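Local coordinates for protein dnab-like replicative helicase (Bacillus phage SPP1, PDB 3BH0) that probably hydrolyses ATP to drive 5'-3' unwinding of duplex DNA as a DnaB-family replicative helicase, of which this chain is the C-terminal ATPase domain, at residues S53-E57 against F305-E309; A75-K81 against L263-Y269; K181-V185 against V222-A226; D256-F262 against V281-R287. One frame throughout, in Å; residues are numbered along the deposited sequence.

Contact 1. Residues S53-E57 against F305-E309; sequences SGFTE and FVNLE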
loop_
_atom_site.group_PDB
_atom_site.type_symbol
_atom_site.label_atom_id
_atom_site.label_comp_id
_atom_site.label_asym_id
_atom_site.label_seq_id
_atom_site.Cartn_x
_atom_site.Cartn_y
_atom_site.Cartn_z
ATOM N N SER A 53 -7.218 4.639 -3.238
ATOM C CA SER A 53 -6.017 4.022 -3.805
ATOM C C SER A 53 -5.653 4.712 -5.119
ATOM O O SER A 53 -4.482 4.788 -5.476
ATOM C CB SER A 53 -6.287 2.559 -4.090
ATOM O OG SER A 53 -7.352 2.439 -5.010
ATOM N N GLY A 54 -6.674 5.213 -5.823
ATOM C CA GLY A 54 -6.515 5.885 -7.107
ATOM C C GLY A 54 -6.780 4.927 -8.257
ATOM O O GLY A 54 -6.712 5.300 -9.431
ATOM N N PHE A 55 -7.058 3.676 -7.907
ATOM C CA PHE A 55 -7.449 2.690 -8.877
ATOM C C PHE A 55 -8.962 2.589 -8.823
ATOM O O PHE A 55 -9.548 1.976 -7.918
ATOM C CB PHE A 55 -6.735 1.353 -8.643
ATOM C CG PHE A 55 -5.233 1.478 -8.592
ATOM C CD1 PHE A 55 -4.525 1.989 -9.677
ATOM C CD2 PHE A 55 -4.526 1.109 -7.457
ATOM C CE1 PHE A 55 -3.134 2.125 -9.627
ATOM C CE2 PHE A 55 -3.128 1.237 -7.409
ATOM C CZ PHE A 55 -2.445 1.745 -8.492
ATOM N N THR A 56 -9.578 3.240 -9.806
ATOM C CA THR A 56 -11.021 3.430 -9.900
ATOM C C THR A 56 -11.827 2.229 -9.380
ATOM O O THR A 56 -12.618 2.363 -8.441
ATOM C CB THR A 56 -11.409 3.784 -11.373
ATOM O OG1 THR A 56 -10.517 4.800 -11.868
ATOM C CG2 THR A 56 -12.853 4.275 -11.480
ATOM N N GLU A 57 -11.590 1.063 -9.977
ATOM C CA GLU A 57 -12.430 -0.106 -9.757
ATOM C C GLU A 57 -12.215 -0.759 -8.411
ATOM O O GLU A 57 -13.043 -1.543 -7.978
ATOM C CB GLU A 57 -12.231 -1.140 -10.877
ATOM C CG GLU A 57 -12.827 -0.738 -12.220
ATOM C CD GLU A 57 -14.304 -0.357 -12.127
ATOM O OE1 GLU A 57 -15.086 -1.100 -11.477
ATOM O OE2 GLU A 57 -14.676 0.696 -12.707
ATOM N N PHE A 305 0.669 2.145 -13.285
ATOM C CA PHE A 305 -0.499 1.293 -13.444
ATOM C C PHE A 305 -1.645 2.100 -14.046
ATOM O O PHE A 305 -1.890 3.261 -13.658
ATOM C CB PHE A 305 -0.926 0.703 -12.107
ATOM C CG PHE A 305 0.099 -0.201 -11.486
ATOM C CD1 PHE A 305 -0.072 -1.579 -11.514
ATOM C CD2 PHE A 305 1.232 0.325 -10.863
ATOM C CE1 PHE A 305 0.878 -2.421 -10.932
ATOM C CE2 PHE A 305 2.172 -0.502 -10.300
ATOM C CZ PHE A 305 1.996 -1.874 -10.324
ATOM N N VAL A 306 -2.334 1.474 -14.997
ATOM C CA VAL A 306 -3.408 2.109 -15.730
ATOM C C VAL A 306 -4.703 1.401 -15.404
ATOM O O VAL A 306 -4.816 0.183 -15.553
ATOM C CB VAL A 306 -3.158 2.059 -17.244
ATOM C CG1 VAL A 306 -4.271 2.779 -18.015
ATOM C CG2 VAL A 306 -1.807 2.661 -17.563
ATOM N N ASN A 307 -5.671 2.186 -14.940
ATOM C CA ASN A 307 -7.029 1.720 -14.726
ATOM C C ASN A 307 -7.643 1.171 -15.988
ATOM O O ASN A 307 -7.491 1.735 -17.065
ATOM C CB ASN A 307 -7.888 2.861 -14.200
ATOM C CG ASN A 307 -7.660 3.115 -12.742
ATOM O OD1 ASN A 307 -8.003 2.282 -11.894
ATOM N ND2 ASN A 307 -7.067 4.260 -12.431
ATOM N N LEU A 308 -8.307 0.037 -15.839
ATOM C CA LEU A 308 -9.118 -0.543 -16.886
ATOM C C LEU A 308 -10.600 -0.191 -16.624
ATOM O O LEU A 308 -10.974 0.139 -15.485
ATOM C CB LEU A 308 -8.884 -2.057 -16.920
ATOM C CG LEU A 308 -7.855 -2.603 -17.922
ATOM C CD1 LEU A 308 -6.508 -1.903 -17.870
ATOM C CD2 LEU A 308 -7.673 -4.105 -17.771
ATOM N N GLU A 309 -11.429 -0.260 -17.671
ATOM C CA GLU A 309 -12.858 0.115 -17.596
ATOM C C GLU A 309 -13.677 -0.672 -16.569
ATOM O O GLU A 309 -13.677 -1.905 -16.565
ATOM C CB GLU A 309 -13.513 0.015 -18.974
ATOM C CG GLU A 309 -13.322 1.253 -19.858
ATOM C CD GLU A 309 -13.787 1.029 -21.298
ATOM O OE1 GLU A 309 -13.414 -0.008 -21.895
ATOM O OE2 GLU A 309 -14.519 1.897 -21.841
#
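A single well-oriented amide can tie the start of a helix to an edge strand, and Asn307 shows how. Its side chain, with chi1 in the m well and chi2 at -68°, presents both amide atoms to the backbone of residues 53-57. Asn307 ND2 donates to Gly54 O over 3.2 Å and nearly straight, while Asn307 OD1 receives a short but bent, and therefore weak, hydrogen bond from Thr56 N at 2.8 Å. The same oxygen lies at the edge of the Phe55 ring. Phe55 occupies the N-cap position of helix 56-62; in its m rotamer the ring reaches strand 304-307, with Phe55 CE1 3.6 Å from Phe305 CB. The Phe305 ring, also m, leads off toward Phe298, though Phe55 CZ still lies obliquely beside it. The Phe55 ring in turn lies almost parallel to that of Phe84 on helix 81-93. The turn before the helix is shaped by Ser53: in its p rotamer, Ser53 OG accepts from Phe55 N at 3.2 Å, an ST turn, and at the positive phi of Gly54 a side chain would collide with the preceding carbonyl. Further out, Glu57 CG rests 3.9 Å from Leu308 O. Asn307 is both the hydrogen-bonding residue and the most covered one, and the phenylalanines add apolar contact; one amide thus meets a backbone C=O and an N-H at the helix start.

Contact 2. Residues A75-K81 against L263-Y269; sequences ARPSMGK and LYRDDYY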
loop_
_atom_site.group_PDB
_atom_site.type_symbol
_atom_site.label_atom_id
_atom_site.label_comp_id
_atom_site.label_asym_id
_atom_site.label_seq_id
_atom_site.Cartn_x
_atom_site.Cartn_y
_atom_site.Cartn_z
ATOM N N ALA A 75 2.218 -10.258 -2.122
ATOM C CA ALA A 75 2.522 -10.804 -3.445
ATOM C C ALA A 75 3.860 -11.492 -3.401
ATOM O O ALA A 75 4.719 -11.133 -2.611
ATOM C CB ALA A 75 2.541 -9.699 -4.509
ATOM N N ARG A 76 4.009 -12.483 -4.270
ATOM C CA ARG A 76 5.293 -13.076 -4.590
ATOM C C ARG A 76 6.217 -12.021 -5.228
ATOM O O ARG A 76 5.748 -10.944 -5.623
ATOM C CB ARG A 76 5.078 -14.279 -5.505
ATOM C CG ARG A 76 4.338 -15.435 -4.845
ATOM C CD ARG A 76 5.207 -16.146 -3.806
ATOM N NE ARG A 76 6.479 -16.571 -4.371
ATOM C CZ ARG A 76 7.638 -16.599 -3.714
ATOM N NH1 ARG A 76 7.725 -16.235 -2.435
ATOM N NH2 ARG A 76 8.736 -16.976 -4.360
ATOM N N PRO A 77 7.539 -12.298 -5.286
ATOM C CA PRO A 77 8.430 -11.359 -5.977
ATOM C C PRO A 77 8.049 -11.136 -7.449
ATOM O O PRO A 77 7.551 -12.051 -8.111
ATOM C CB PRO A 77 9.799 -12.044 -5.890
ATOM C CG PRO A 77 9.687 -12.986 -4.751
ATOM C CD PRO A 77 8.278 -13.436 -4.716
ATOM N N SER A 78 8.279 -9.920 -7.934
ATOM C CA SER A 78 8.127 -9.578 -9.357
ATOM C C SER A 78 6.694 -9.384 -9.830
ATOM O O SER A 78 6.458 -9.329 -11.038
ATOM C CB SER A 78 8.799 -10.628 -10.259
ATOM O OG SER A 78 10.205 -10.556 -10.174
ATOM N N MET A 79 5.744 -9.305 -8.905
ATOM C CA MET A 79 4.349 -9.075 -9.272
ATOM C C MET A 79 3.992 -7.586 -9.357
ATOM O O MET A 79 2.918 -7.240 -9.837
ATOM C CB MET A 79 3.424 -9.777 -8.292
ATOM C CG MET A 79 3.697 -11.273 -8.110
ATOM S SD MET A 79 3.371 -12.335 -9.558
ATOM C CE MET A 79 2.751 -13.763 -8.700
ATOM N N GLY A 80 4.884 -6.713 -8.894
ATOM C CA GLY A 80 4.669 -5.263 -8.961
ATOM C C GLY A 80 4.367 -4.541 -7.647
ATOM O O GLY A 80 4.015 -3.355 -7.648
ATOM N N LYS A 81 4.544 -5.264 -6.541
ATOM C CA LYS A 81 4.183 -4.857 -5.168
ATOM C C LYS A 81 4.659 -3.472 -4.749
ATOM O O LYS A 81 3.866 -2.666 -4.274
ATOM C CB LYS A 81 4.727 -5.914 -4.199
ATOM C CG LYS A 81 4.316 -5.795 -2.742
ATOM C CD LYS A 81 4.584 -7.119 -2.010
ATOM C CE LYS A 81 6.069 -7.381 -1.791
ATOM N NZ LYS A 81 6.347 -8.842 -1.673
ATOM N N LEU A 263 -1.432 -9.406 -5.437
ATOM C CA LEU A 263 -1.048 -9.071 -6.799
ATOM C C LEU A 263 -0.571 -10.323 -7.519
ATOM O O LEU A 263 0.155 -11.144 -6.966
ATOM C CB LEU A 263 0.047 -8.005 -6.820
ATOM C CG LEU A 263 -0.260 -6.500 -6.722
ATOM C CD1 LEU A 263 -1.644 -6.136 -6.196
ATOM C CD2 LEU A 263 0.779 -5.867 -5.850
ATOM N N TYR A 264 -1.000 -10.468 -8.762
ATOM C CA TYR A 264 -0.589 -11.566 -9.603
ATOM C C TYR A 264 -0.389 -11.015 -10.991
ATOM O O TYR A 264 -1.258 -10.328 -11.524
ATOM C CB TYR A 264 -1.669 -12.638 -9.597
ATOM C CG TYR A 264 -1.419 -13.804 -10.512
ATOM C CD1 TYR A 264 -0.531 -14.814 -10.155
ATOM C CD2 TYR A 264 -2.091 -13.913 -11.723
ATOM C CE1 TYR A 264 -0.313 -15.897 -10.989
ATOM C CE2 TYR A 264 -1.880 -14.985 -12.566
ATOM C CZ TYR A 264 -0.993 -15.973 -12.199
ATOM O OH TYR A 264 -0.782 -17.045 -13.031
ATOM N N ARG A 265 0.773 -11.307 -11.562
ATOM C CA ARG A 265 1.108 -10.867 -12.910
ATOM C C ARG A 265 1.309 -12.122 -13.770
ATOM O O ARG A 265 2.361 -12.751 -13.719
ATOM C CB ARG A 265 2.358 -10.000 -12.835
ATOM C CG ARG A 265 2.698 -9.248 -14.092
ATOM C CD ARG A 265 3.965 -8.441 -13.886
ATOM N NE ARG A 265 4.887 -8.670 -14.990
ATOM C CZ ARG A 265 6.068 -9.276 -14.889
ATOM N NH1 ARG A 265 6.519 -9.697 -13.714
ATOM N NH2 ARG A 265 6.808 -9.448 -15.975
ATOM N N ASP A 266 0.279 -12.503 -14.526
ATOM C CA ASP A 266 0.252 -13.807 -15.221
ATOM C C ASP A 266 1.456 -14.061 -16.131
ATOM O O ASP A 266 1.916 -15.204 -16.246
ATOM C CB ASP A 266 -1.066 -14.019 -16.003
ATOM C CG ASP A 266 -1.257 -15.473 -16.472
ATOM O OD1 ASP A 266 -2.150 -16.182 -15.961
ATOM O OD2 ASP A 266 -0.519 -15.935 -17.353
ATOM N N ASP A 267 1.962 -13.002 -16.765
ATOM C CA ASP A 267 3.022 -13.154 -17.769
ATOM C C ASP A 267 4.423 -13.350 -17.179
ATOM O O ASP A 267 5.376 -13.622 -17.918
ATOM C CB ASP A 267 2.974 -12.043 -18.857
ATOM C CG ASP A 267 3.266 -10.647 -18.312
ATOM O OD1 ASP A 267 3.657 -10.521 -17.132
ATOM O OD2 ASP A 267 3.111 -9.670 -19.073
ATOM N N TYR A 268 4.532 -13.232 -15.855
ATOM C CA TYR A 268 5.713 -13.699 -15.140
ATOM C C TYR A 268 5.770 -15.221 -15.177
ATOM O O TYR A 268 6.836 -15.794 -15.319
ATOM C CB TYR A 268 5.737 -13.218 -13.684
ATOM C CG TYR A 268 6.985 -13.638 -12.934
ATOM C CD1 TYR A 268 8.181 -12.925 -13.086
ATOM C CD2 TYR A 268 6.981 -14.746 -12.088
ATOM C CE1 TYR A 268 9.340 -13.299 -12.422
ATOM C CE2 TYR A 268 8.140 -15.132 -11.404
ATOM C CZ TYR A 268 9.317 -14.398 -11.575
ATOM O OH TYR A 268 10.487 -14.754 -10.911
ATOM N N TYR A 269 4.612 -15.861 -15.058
ATOM C CA TYR A 269 4.521 -17.312 -14.926
ATOM C C TYR A 269 4.364 -18.069 -16.256
ATOM O O TYR A 269 5.042 -19.078 -16.484
ATOM C CB TYR A 269 3.400 -17.693 -13.954
ATOM C CG TYR A 269 3.721 -17.354 -12.521
ATOM C CD1 TYR A 269 4.829 -17.926 -11.877
ATOM C CD2 TYR A 269 2.940 -16.456 -11.810
ATOM C CE1 TYR A 269 5.146 -17.605 -10.565
ATOM C CE2 TYR A 269 3.249 -16.136 -10.499
ATOM C CZ TYR A 269 4.351 -16.715 -9.886
ATOM O OH TYR A 269 4.650 -16.404 -8.588
HETATM O O HOH W 1 1.652 -13.148 -5.868
#
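Met79 loses more surface to this contact than any other residue here, 121 Å², and does so by reaching along the strand that faces it. Met79 CG lies 3.7 Å from Leu263 O, Met79 CE is 3.7 Å from Tyr264 CD1, and Met79 SD accepts a weak hydrogen bond from Arg265 N at 3.4 Å. Met79 SD also sits 5.0 Å from the centroid of the Tyr269 ring, an oblique Met-aromatic contact; the hydroxyl of that tyrosine is bound to Glu235. Leu263, next in buried area, works from the strand side. Leu263 CB meets Ala75 CB at 3.8 Å, and Leu263 CD2 comes within 3.6 Å of Lys81 CA. The segment 75-81 joins strand 70-74 to helix 81-93, and its sequence and strand-loop-helix course fit a P-loop (Walker A), the probable phosphate-binding element of this RecA-like ATPase domain; Lys81 NZ is here hydrogen-bonded to Ala75 O, 3.0 Å away. A type II turn from Arg76 to Met79 puts Pro77 and Ser78 at its corners. Ser78 O takes a hydrogen bond of 2.7 Å from Arg265 NH1, and Ser78 CB packs 3.5 Å from Tyr268 CE1. Arg265 NE also forms a salt bridge with Asp267 OD1, at 3.1 Å. Nearer the sheet, one water bridges the two segments, accepting from Arg76 N at 2.9 Å and donating to Leu263 O at 2.7 Å.

Contact 3. Residues K181-V185 against V222-A226; sequences KRVIV and VVVIA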
loop_
_atom_site.group_PDB
_atom_site.type_symbol
_atom_site.label_atom_id
_atom_site.label_comp_id
_atom_site.label_asym_id
_atom_site.label_seq_id
_atom_site.Cartn_x
_atom_site.Cartn_y
_atom_site.Cartn_z
ATOM N N LYS A 181 -5.867 16.323 8.655
ATOM C CA LYS A 181 -5.498 15.419 7.573
ATOM C C LYS A 181 -5.534 13.962 7.999
ATOM O O LYS A 181 -5.011 13.597 9.053
ATOM C CB LYS A 181 -4.111 15.768 7.037
ATOM C CG LYS A 181 -3.932 17.206 6.597
ATOM C CD LYS A 181 -4.436 17.426 5.183
ATOM C CE LYS A 181 -3.789 18.660 4.588
ATOM N NZ LYS A 181 -2.333 18.449 4.298
ATOM N N ARG A 182 -6.158 13.136 7.172
ATOM C CA ARG A 182 -6.078 11.691 7.341
ATOM C C ARG A 182 -4.695 11.180 6.916
ATOM O O ARG A 182 -4.279 11.396 5.772
ATOM C CB ARG A 182 -7.222 10.979 6.600
ATOM C CG ARG A 182 -8.021 11.864 5.646
ATOM C CD ARG A 182 -9.242 11.147 5.081
ATOM N NE ARG A 182 -9.238 11.224 3.622
ATOM C CZ ARG A 182 -10.259 10.908 2.833
ATOM N NH1 ARG A 182 -11.405 10.495 3.346
ATOM N NH2 ARG A 182 -10.127 11.009 1.517
ATOM N N VAL A 183 -3.988 10.567 7.874
ATOM C CA VAL A 183 -2.645 9.987 7.713
ATOM C C VAL A 183 -2.740 8.531 7.241
ATOM O O VAL A 183 -3.622 7.782 7.670
ATOM C CB VAL A 183 -1.850 10.040 9.057
ATOM C CG1 VAL A 183 -0.464 9.406 8.940
ATOM C CG2 VAL A 183 -1.718 11.469 9.557
ATOM N N ILE A 184 -1.826 8.128 6.358
ATOM C CA ILE A 184 -1.793 6.749 5.873
ATOM C C ILE A 184 -0.409 6.182 6.133
ATOM O O ILE A 184 0.581 6.732 5.667
ATOM C CB ILE A 184 -2.153 6.670 4.373
ATOM C CG1 ILE A 184 -3.530 7.285 4.128
ATOM C CG2 ILE A 184 -2.091 5.206 3.856
ATOM C CD1 ILE A 184 -3.518 8.415 3.143
ATOM N N VAL A 185 -0.334 5.094 6.889
ATOM C CA VAL A 185 0.960 4.498 7.235
ATOM C C VAL A 185 1.259 3.308 6.321
ATOM O O VAL A 185 0.612 2.274 6.420
ATOM C CB VAL A 185 1.007 4.110 8.739
ATOM C CG1 VAL A 185 2.388 3.618 9.156
ATOM C CG2 VAL A 185 0.580 5.315 9.593
ATOM N N VAL A 222 -5.799 5.854 11.977
ATOM C CA VAL A 222 -5.120 5.949 10.677
ATOM C C VAL A 222 -5.378 4.733 9.784
ATOM O O VAL A 222 -5.787 3.676 10.267
ATOM C CB VAL A 222 -3.579 6.165 10.831
ATOM C CG1 VAL A 222 -3.286 7.542 11.461
ATOM C CG2 VAL A 222 -2.907 5.017 11.625
ATOM N N VAL A 223 -5.149 4.897 8.481
ATOM C CA VAL A 223 -5.049 3.751 7.578
ATOM C C VAL A 223 -3.641 3.161 7.674
ATOM O O VAL A 223 -2.662 3.870 7.498
ATOM C CB VAL A 223 -5.355 4.121 6.111
ATOM C CG1 VAL A 223 -5.365 2.850 5.229
ATOM C CG2 VAL A 223 -6.695 4.860 6.012
ATOM N N VAL A 224 -3.546 1.877 7.992
ATOM C CA VAL A 224 -2.271 1.166 7.921
ATOM C C VAL A 224 -2.297 0.263 6.700
ATOM O O VAL A 224 -3.248 -0.489 6.509
ATOM C CB VAL A 224 -1.983 0.367 9.195
ATOM C CG1 VAL A 224 -0.667 -0.387 9.081
ATOM C CG2 VAL A 224 -1.951 1.320 10.395
ATOM N N ILE A 225 -1.276 0.410 5.856
ATOM C CA ILE A 225 -1.077 -0.418 4.675
ATOM C C ILE A 225 0.271 -1.144 4.794
ATOM O O ILE A 225 1.337 -0.537 4.650
ATOM C CB ILE A 225 -1.155 0.385 3.350
ATOM C CG1 ILE A 225 -2.520 1.075 3.199
ATOM C CG2 ILE A 225 -0.963 -0.536 2.180
ATOM C CD1 ILE A 225 -2.606 2.051 2.047
ATOM N N ALA A 226 0.208 -2.441 5.082
ATOM C CA ALA A 226 1.391 -3.254 5.170
ATOM C C ALA A 226 1.558 -4.157 3.938
ATOM O O ALA A 226 0.652 -4.916 3.555
ATOM C CB ALA A 226 1.392 -4.076 6.465
#
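Strands 183-185 and 223-226 run side by side in the same direction, their axes 4.7 Å apart at closest approach and inclined by 23°. Parallel pairing makes one strand's residue bond to both neighbours of its opposite number, and Val185 does just that: Val185 N donates to Val223 O and Val185 O accepts from Ile225 N, both at 2.7 Å and close to straight. Where the pairing begins, Val223 N reaches Val183 O only weakly, at 3.4 Å. Contacts of the CA-H...O type fill in between, with Ile184 CA 3.4 Å from Val223 O and Val224 CA 3.4 Å from Val185 O. The side chains that meet are all aliphatic and sort by face. Ile184 and Val223 share one face, where Ile184 CG2 touches Val223 CB at 4.1 Å and Ile225 CD1 at 3.7 Å. Val185 and Val224 share the other, toward helices 164-176 and 202-220; there Val185 CG2 lies 4.0 Å from Val222 CG2. At the start of the pairing, Val183 CB meets Val222 CG1 at 3.8 Å. Each strand has a further parallel neighbour, 98-103 beside the first and 70-74 beside the second, so the pair is interior. Strand 183-188, helix 202-220 and strand 223-228 form a beta-alpha-beta crossover in the core of the RecA-like P-loop NTPase fold, in which the first of these strands probably leads to the Walker B aspartate.

Contact 4. Residues D256-F262 against V281-R287; sequences DADIIEF and VIIAKHR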
loop_
_atom_site.group_PDB
_atom_site.type_symbol
_atom_site.label_atom_id
_atom_site.label_comp_id
_atom_site.label_asym_id
_atom_site.label_seq_id
_atom_site.Cartn_x
_atom_site.Cartn_y
_atom_site.Cartn_z
ATOM N N ASP A 256 -6.560 -10.213 11.277
ATOM C CA ASP A 256 -6.542 -8.796 11.650
ATOM C C ASP A 256 -6.873 -7.807 10.534
ATOM O O ASP A 256 -7.505 -6.779 10.784
ATOM C CB ASP A 256 -5.218 -8.443 12.323
ATOM C CG ASP A 256 -5.056 -9.144 13.654
ATOM O OD1 ASP A 256 -6.087 -9.378 14.338
ATOM O OD2 ASP A 256 -3.912 -9.475 14.016
ATOM N N ALA A 257 -6.468 -8.128 9.309
ATOM C CA ALA A 257 -6.651 -7.222 8.181
ATOM C C ALA A 257 -8.117 -7.110 7.769
ATOM O O ALA A 257 -8.867 -8.088 7.747
ATOM C CB ALA A 257 -5.794 -7.655 6.999
ATOM N N ASP A 258 -8.517 -5.894 7.454
ATOM C CA ASP A 258 -9.832 -5.639 6.905
ATOM C C ASP A 258 -9.807 -5.894 5.405
ATOM O O ASP A 258 -10.761 -6.423 4.829
ATOM C CB ASP A 258 -10.233 -4.196 7.232
ATOM C CG ASP A 258 -10.060 -3.892 8.705
ATOM O OD1 ASP A 258 -10.625 -4.653 9.531
ATOM O OD2 ASP A 258 -9.312 -2.954 9.047
ATOM N N ILE A 259 -8.695 -5.514 4.784
ATOM C CA ILE A 259 -8.512 -5.679 3.355
ATOM C C ILE A 259 -7.187 -6.386 3.055
ATOM O O ILE A 259 -6.138 -6.037 3.595
ATOM C CB ILE A 259 -8.615 -4.333 2.610
ATOM C CG1 ILE A 259 -9.947 -3.649 2.957
ATOM C CG2 ILE A 259 -8.499 -4.558 1.095
ATOM C CD1 ILE A 259 -10.119 -2.214 2.465
ATOM N N ILE A 260 -7.259 -7.395 2.206
ATOM C CA ILE A 260 -6.079 -8.074 1.723
ATOM C C ILE A 260 -6.105 -8.074 0.208
ATOM O O ILE A 260 -6.949 -8.711 -0.425
ATOM C CB ILE A 260 -5.977 -9.516 2.263
ATOM C CG1 ILE A 260 -5.924 -9.503 3.797
ATOM C CG2 ILE A 260 -4.766 -10.249 1.630
ATOM C CD1 ILE A 260 -5.964 -10.893 4.463
ATOM N N GLU A 261 -5.178 -7.338 -0.377
ATOM C CA GLU A 261 -5.049 -7.351 -1.813
ATOM C C GLU A 261 -3.793 -8.098 -2.259
ATOM O O GLU A 261 -2.681 -7.730 -1.911
ATOM C CB GLU A 261 -5.171 -5.940 -2.399
ATOM C CG GLU A 261 -4.648 -4.844 -1.528
ATOM C CD GLU A 261 -5.217 -3.479 -1.871
ATOM O OE1 GLU A 261 -6.347 -3.203 -1.458
ATOM O OE2 GLU A 261 -4.524 -2.662 -2.506
ATOM N N PHE A 262 -4.007 -9.198 -2.976
ATOM C CA PHE A 262 -2.941 -9.939 -3.627
ATOM C C PHE A 262 -2.688 -9.363 -5.015
ATOM O O PHE A 262 -3.611 -8.878 -5.672
ATOM C CB PHE A 262 -3.314 -11.415 -3.777
ATOM C CG PHE A 262 -3.421 -12.172 -2.479
ATOM C CD1 PHE A 262 -2.469 -12.032 -1.485
ATOM C CD2 PHE A 262 -4.454 -13.077 -2.286
ATOM C CE1 PHE A 262 -2.566 -12.764 -0.292
ATOM C CE2 PHE A 262 -4.557 -13.826 -1.107
ATOM C CZ PHE A 262 -3.613 -13.663 -0.108
ATOM N N VAL A 281 -5.252 -7.257 -9.246
ATOM C CA VAL A 281 -5.378 -7.037 -7.828
ATOM C C VAL A 281 -6.502 -7.933 -7.327
ATOM O O VAL A 281 -7.681 -7.678 -7.582
ATOM C CB VAL A 281 -5.658 -5.559 -7.520
ATOM C CG1 VAL A 281 -5.759 -5.333 -6.032
ATOM C CG2 VAL A 281 -4.564 -4.681 -8.102
ATOM N N ILE A 282 -6.129 -9.002 -6.637
ATOM C CA ILE A 282 -7.115 -9.917 -6.087
ATOM C C ILE A 282 -7.419 -9.537 -4.642
ATOM O O ILE A 282 -6.568 -9.707 -3.771
ATOM C CB ILE A 282 -6.630 -11.392 -6.135
ATOM C CG1 ILE A 282 -6.020 -11.710 -7.499
ATOM C CG2 ILE A 282 -7.762 -12.346 -5.759
ATOM C CD1 ILE A 282 -5.256 -13.045 -7.551
ATOM N N ILE A 283 -8.621 -9.008 -4.410
ATOM C CA ILE A 283 -9.156 -8.722 -3.075
ATOM C C ILE A 283 -9.603 -10.052 -2.451
ATOM O O ILE A 283 -10.674 -10.559 -2.760
ATOM C CB ILE A 283 -10.342 -7.706 -3.134
ATOM C CG1 ILE A 283 -9.870 -6.318 -3.582
ATOM C CG2 ILE A 283 -10.992 -7.541 -1.778
ATOM C CD1 ILE A 283 -9.673 -6.137 -5.098
ATOM N N ALA A 284 -8.758 -10.632 -1.602
ATOM C CA ALA A 284 -9.015 -11.970 -1.052
ATOM C C ALA A 284 -9.809 -11.893 0.254
ATOM O O ALA A 284 -10.424 -12.869 0.677
ATOM C CB ALA A 284 -7.725 -12.707 -0.846
ATOM N N LYS A 285 -9.781 -10.721 0.883
ATOM C CA LYS A 285 -10.548 -10.464 2.079
ATOM C C LYS A 285 -11.037 -9.033 2.067
ATOM O O LYS A 285 -10.292 -8.094 1.732
ATOM C CB LYS A 285 -9.742 -10.727 3.350
ATOM C CG LYS A 285 -10.616 -10.691 4.580
ATOM C CD LYS A 285 -9.829 -10.691 5.869
ATOM C CE LYS A 285 -10.799 -10.594 7.068
ATOM N NZ LYS A 285 -10.069 -10.248 8.290
ATOM N N HIS A 286 -12.309 -8.881 2.417
ATOM C CA HIS A 286 -12.929 -7.583 2.508
ATOM C C HIS A 286 -14.009 -7.615 3.594
ATOM O O HIS A 286 -15.087 -8.206 3.408
ATOM C CB HIS A 286 -13.503 -7.160 1.152
ATOM C CG HIS A 286 -13.819 -5.703 1.077
ATOM N ND1 HIS A 286 -14.150 -5.071 -0.100
ATOM C CD2 HIS A 286 -13.840 -4.748 2.035
ATOM C CE1 HIS A 286 -14.372 -3.791 0.138
ATOM N NE2 HIS A 286 -14.194 -3.572 1.427
ATOM N N ARG A 287 -13.700 -6.982 4.727
ATOM C CA ARG A 287 -14.538 -7.060 5.930
ATOM C C ARG A 287 -15.914 -6.410 5.748
ATOM O O ARG A 287 -16.934 -6.959 6.153
ATOM C CB ARG A 287 -13.820 -6.434 7.128
ATOM C CG ARG A 287 -14.464 -6.798 8.462
ATOM C CD ARG A 287 -13.838 -6.107 9.645
ATOM N NE ARG A 287 -12.439 -6.479 9.916
ATOM C CZ ARG A 287 -12.008 -7.675 10.315
ATOM N NH1 ARG A 287 -12.854 -8.695 10.472
ATOM N NH2 ARG A 287 -10.715 -7.860 10.539
#
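In an antiparallel ladder, every second pair of residues is expected to exchange two hydrogen bonds, and Phe262 and Ile282 do so at one end: Phe262 N donates to Ile282 O and Ile282 N to Phe262 O, each at 2.7 Å. Further along, the demands of Ile260 are met by two residues instead of one. Ile260 O accepts from Ala284 N at 2.9 Å, whereas Ile260 N donates to Lys285 O at 3.1 Å. Two residues facing one are consistent with a beta bulge, set where the parallel core of the RecA-like sheet gives way to its antiparallel extension: strand 259-265 lies beside parallel strand 70-74, with Glu261 bonded to Leu72 and Ala74. Beyond the bulge, Arg287 N gives a 3.0 Å hydrogen bond to Asp258 O. The carboxylate of Asp258 is heavily engaged: Asp258 OD1 forms a salt bridge with Arg287 NE at 2.6 Å and another with Arg68, and OD2 binds Lys214 and Phe70 N. Lys285 stretches out fully so that Lys285 NZ reaches Ala257 O at 2.5 Å, and it also serves Glu254 O in helix 252-256. Arg287 NH2 likewise binds Gln255 O and, weakly, Asp256 O at 3.4 Å. Of the other polar side chains, Glu261 OE1 pairs with Tyr65 OH and His286 ND1 with Pro290 O. Among the apolar contacts, Phe262 CE2 touches Ala284 CB at 3.4 Å.

How the contacts relate
Read from the N terminus, the chain opens contact 1 at 53-57 and closes it only at 305-309, so the other three contacts nest within that span. Contact 2 opens at 75-81; inside it contact 3 opens and closes, at 181-185 and 222-226. Contact 4 then opens at 256-262, just before 263-269 completes contact 2, and closes at 281-287, so contacts 2 and 4 cross while sharing strand 259-265; Leu263 CD1 touches Val281 CG2 at 3.8 Å. All four reach one sheet: contact 3 its parallel core, contact 4 its antiparallel extension, contact 2 the probable P-loop, and contact 1 its last strand, where Phe305 CZ meets Gly80 O at 3.7 Å.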